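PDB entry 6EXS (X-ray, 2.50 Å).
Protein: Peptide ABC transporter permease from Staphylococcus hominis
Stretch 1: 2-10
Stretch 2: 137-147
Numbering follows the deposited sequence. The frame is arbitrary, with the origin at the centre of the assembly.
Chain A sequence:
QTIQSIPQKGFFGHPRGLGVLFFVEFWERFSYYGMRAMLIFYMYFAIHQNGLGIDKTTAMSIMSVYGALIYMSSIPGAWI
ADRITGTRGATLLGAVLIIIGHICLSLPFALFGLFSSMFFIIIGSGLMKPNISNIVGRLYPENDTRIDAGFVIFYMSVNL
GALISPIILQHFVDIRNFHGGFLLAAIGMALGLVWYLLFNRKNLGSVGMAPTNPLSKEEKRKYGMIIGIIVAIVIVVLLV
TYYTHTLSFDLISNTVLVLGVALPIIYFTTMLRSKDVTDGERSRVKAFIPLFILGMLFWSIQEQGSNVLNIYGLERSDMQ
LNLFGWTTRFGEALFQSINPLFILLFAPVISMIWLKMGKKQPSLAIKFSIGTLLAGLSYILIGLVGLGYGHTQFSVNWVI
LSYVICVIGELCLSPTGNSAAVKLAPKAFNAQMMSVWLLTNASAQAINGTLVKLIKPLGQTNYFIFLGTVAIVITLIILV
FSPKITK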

# COMPACT_ATOMS: atom_id res chain seq x y z
N THR A 2 9.49 -9.42 -28.17
CA THR A 2 8.48 -9.86 -27.20
C THR A 2 7.05 -9.47 -27.62
O THR A 2 6.08 -10.02 -27.08
CB THR A 2 8.81 -9.34 -25.78
OG1 THR A 2 9.07 -7.93 -25.83
CG2 THR A 2 9.98 -10.07 -25.13
N ILE A 3 6.92 -8.52 -28.57
CA ILE A 3 5.65 -8.02 -29.11
C ILE A 3 5.12 -8.95 -30.23
O ILE A 3 3.91 -9.01 -30.46
CB ILE A 3 5.78 -6.51 -29.54
CG1 ILE A 3 6.25 -5.60 -28.35
CG2 ILE A 3 4.52 -5.95 -30.22
CD1 ILE A 3 5.37 -5.60 -27.04
N GLN A 4 6.03 -9.71 -30.88
CA GLN A 4 5.70 -10.66 -31.95
C GLN A 4 4.90 -11.86 -31.41
O GLN A 4 4.03 -12.39 -32.11
CB GLN A 4 6.97 -11.16 -32.66
CG GLN A 4 7.61 -10.14 -33.60
CD GLN A 4 8.75 -10.75 -34.38
OE1 GLN A 4 8.56 -11.32 -35.46
NE2 GLN A 4 9.96 -10.66 -33.85
N SER A 5 5.20 -12.27 -30.17
CA SER A 5 4.58 -13.41 -29.49
C SER A 5 3.26 -13.09 -28.74
O SER A 5 2.67 -13.99 -28.14
CB SER A 5 5.58 -14.04 -28.53
OG SER A 5 5.96 -13.13 -27.51
N ILE A 6 2.81 -11.81 -28.75
CA ILE A 6 1.62 -11.42 -27.98
C ILE A 6 0.53 -10.67 -28.78
O ILE A 6 0.86 -9.77 -29.56
CB ILE A 6 2.01 -10.61 -26.70
CG1 ILE A 6 2.74 -9.28 -27.02
CG2 ILE A 6 2.83 -11.46 -25.76
CD1 ILE A 6 2.96 -8.36 -25.85
N PRO A 7 -0.77 -10.98 -28.52
CA PRO A 7 -1.85 -10.24 -29.19
C PRO A 7 -1.85 -8.77 -28.75
O PRO A 7 -1.62 -8.49 -27.57
CB PRO A 7 -3.13 -10.98 -28.76
CG PRO A 7 -2.77 -11.70 -27.54
CD PRO A 7 -1.31 -12.02 -27.62
N GLN A 8 -2.00 -7.84 -29.71
CA GLN A 8 -1.93 -6.40 -29.46
C GLN A 8 -3.29 -5.75 -29.18
O GLN A 8 -3.34 -4.56 -28.85
CB GLN A 8 -1.17 -5.68 -30.58
CG GLN A 8 0.36 -5.74 -30.41
CD GLN A 8 0.84 -5.15 -29.09
OE1 GLN A 8 0.59 -3.98 -28.76
NE2 GLN A 8 1.53 -5.97 -28.30
N LYS A 9 -4.38 -6.52 -29.29
CA LYS A 9 -5.74 -6.10 -28.99
C LYS A 9 -6.42 -7.25 -28.19
O LYS A 9 -5.75 -8.22 -27.83
CB LYS A 9 -6.51 -5.74 -30.28
CG LYS A 9 -6.02 -4.47 -31.00
CD LYS A 9 -6.52 -3.16 -30.38
CE LYS A 9 -6.18 -1.96 -31.24
NZ LYS A 9 -6.95 -0.76 -30.84
N GLY A 10 -7.71 -7.12 -27.90
CA GLY A 10 -8.42 -8.19 -27.20
C GLY A 10 -9.08 -7.86 -25.87
O GLY A 10 -9.93 -8.63 -25.42
N GLY A 137 3.19 -3.14 -18.45
CA GLY A 137 3.88 -2.15 -19.28
C GLY A 137 4.68 -2.74 -20.43
O GLY A 137 4.81 -2.09 -21.48
N ARG A 138 5.21 -3.98 -20.27
CA ARG A 138 6.02 -4.66 -21.29
C ARG A 138 5.16 -5.36 -22.38
O ARG A 138 5.70 -5.93 -23.34
CB ARG A 138 7.06 -5.60 -20.66
CG ARG A 138 8.18 -4.83 -19.95
CD ARG A 138 9.58 -5.33 -20.27
NE ARG A 138 10.34 -5.60 -19.05
CZ ARG A 138 11.12 -4.72 -18.43
NH1 ARG A 138 11.26 -3.49 -18.91
NH2 ARG A 138 11.77 -5.06 -17.32
N LEU A 139 3.82 -5.23 -22.28
CA LEU A 139 2.83 -5.72 -23.24
C LEU A 139 2.69 -4.72 -24.38
O LEU A 139 2.15 -5.07 -25.43
CB LEU A 139 1.44 -5.88 -22.57
CG LEU A 139 1.22 -6.93 -21.50
CD1 LEU A 139 -0.22 -6.90 -21.05
CD2 LEU A 139 1.57 -8.32 -21.98
N TYR A 140 3.13 -3.45 -24.16
CA TYR A 140 3.05 -2.35 -25.13
C TYR A 140 4.40 -2.08 -25.82
O TYR A 140 5.40 -1.88 -25.13
CB TYR A 140 2.57 -1.05 -24.45
CG TYR A 140 1.20 -1.15 -23.82
CD1 TYR A 140 1.04 -1.61 -22.51
CD2 TYR A 140 0.06 -0.81 -24.53
CE1 TYR A 140 -0.22 -1.75 -21.94
CE2 TYR A 140 -1.21 -0.93 -23.97
CZ TYR A 140 -1.34 -1.41 -22.67
OH TYR A 140 -2.57 -1.53 -22.09
N PRO A 141 4.43 -1.96 -27.17
CA PRO A 141 5.69 -1.61 -27.85
C PRO A 141 6.26 -0.26 -27.41
O PRO A 141 5.54 0.52 -26.77
CB PRO A 141 5.29 -1.61 -29.33
CG PRO A 141 4.06 -2.43 -29.41
CD PRO A 141 3.33 -2.15 -28.13
N GLU A 142 7.55 0.01 -27.72
CA GLU A 142 8.29 1.21 -27.31
C GLU A 142 7.51 2.55 -27.47
O GLU A 142 7.33 3.26 -26.48
CB GLU A 142 9.68 1.31 -27.99
CG GLU A 142 9.72 1.06 -29.49
CD GLU A 142 11.00 1.40 -30.24
OE1 GLU A 142 10.93 1.66 -31.46
OE2 GLU A 142 12.09 1.39 -29.61
N ASN A 143 7.02 2.87 -28.69
CA ASN A 143 6.34 4.15 -28.94
C ASN A 143 4.80 4.13 -28.74
O ASN A 143 4.15 5.12 -29.10
CB ASN A 143 6.71 4.68 -30.34
CG ASN A 143 8.15 5.13 -30.47
OD1 ASN A 143 9.01 4.42 -31.00
ND2 ASN A 143 8.45 6.33 -29.99
N ASP A 144 4.24 3.05 -28.15
CA ASP A 144 2.79 2.91 -27.94
C ASP A 144 2.22 3.89 -26.91
O ASP A 144 2.62 3.88 -25.74
CB ASP A 144 2.40 1.45 -27.61
CG ASP A 144 1.00 1.05 -28.03
OD1 ASP A 144 0.07 1.85 -27.85
OD2 ASP A 144 0.82 -0.09 -28.49
N THR A 145 1.27 4.74 -27.37
CA THR A 145 0.58 5.79 -26.62
C THR A 145 -0.47 5.25 -25.65
O THR A 145 -0.83 5.94 -24.70
CB THR A 145 -0.10 6.78 -27.59
OG1 THR A 145 -0.95 6.07 -28.48
CG2 THR A 145 0.90 7.64 -28.35
N ARG A 146 -0.99 4.03 -25.91
CA ARG A 146 -2.03 3.37 -25.10
C ARG A 146 -1.60 3.00 -23.67
O ARG A 146 -2.48 2.82 -22.81
CB ARG A 146 -2.55 2.09 -25.79
CG ARG A 146 -3.13 2.26 -27.19
CD ARG A 146 -3.53 0.90 -27.72
NE ARG A 146 -2.39 0.02 -27.93
CZ ARG A 146 -2.47 -1.27 -28.23
NH1 ARG A 146 -3.66 -1.86 -28.32
NH2 ARG A 146 -1.37 -1.99 -28.44
N ILE A 147 -0.27 2.85 -23.42
CA ILE A 147 0.34 2.41 -22.16
C ILE A 147 -0.27 3.08 -20.91
O ILE A 147 -0.64 2.36 -19.98
CB ILE A 147 1.90 2.46 -22.17
CG1 ILE A 147 2.49 1.74 -20.94
CG2 ILE A 147 2.47 3.88 -22.34
CD1 ILE A 147 3.90 1.17 -21.15
O HOH W 1 7.88 -4.87 -24.72

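Neither stretch pairs with the other as a strand would; both are irregular chains shaped by turns, and no backbone-to-backbone hydrogen bond joins them. In the first, a type I turn runs from Ile3 to Ile6, closed by a weak bond from Ile6 N to Ile3 O (3.5 Å). In the second, two such turns follow one another, Gly137 to Tyr140 and Pro141 to Asp144. In the latter, Pro141 supplies the carbonyl O that accepts from Asp144 N at 3.2 Å. The nearest CA atoms across the stretches are those of Ile3 and Pro141, 6.5 Å apart. Contact therefore depends on side chains reaching across; 363 Å² is buried between the stretches, both sides summed.

One part of the contact is apolar. Ile3 points toward the second stretch, with both chi angles in m; its CG2 packs on Pro141 CG at 3.6 Å, while its CD1 lies 3.6 Å from Leu139 O. A branched aliphatic chain suits this place, since it offers methyl groups both to the proline ring and to the main chain around Leu139 O. Ile6, buried, also points toward the partner, and its CD1 approaches Leu139 CD2 to 4.1 Å.

The polar part centres on Gln8. Its CA-to-CB bond points sideways, but chi1 and chi2, both m, bend the chain so that its end comes nearer to the second stretch. Gln8 NE2 donates to Leu139 O (3.1 Å, 169°), satisfying a carbonyl that is otherwise lined by the methyl groups of Ile3 and Ile6. The amide oxygen, Gln8 OE1, lies 2.8 Å from Arg146 NH2.

Arg146 supplies the other firm polar link: its NH1 donates to Gln8 O at 2.8 Å and 164°, and its NH2 adds a weak bond to the same oxygen at 3.3 Å. This carbonyl sits at the guanidinium edge, near its plane, where the N-H groups can address it. Asp144 holds the arginine in position through a salt bridge, Arg146 NH2 to Asp144 OD2 at 2.9 Å, while Arg146 NE donates to Asp144 OD1 at 3.1 Å. The same OD1 of Asp144 accepts from Arg146 N, also at 3.1 Å, a capping bond before the turn into a helix. A short carboxylate can thus serve backbone and guanidinium together.

At the exposed margin, a water donates to Arg138 O (2.8 Å) and makes a weak hydrogen bond with Thr2 OG1 (3.5 Å), a tenuous bridge between the stretches.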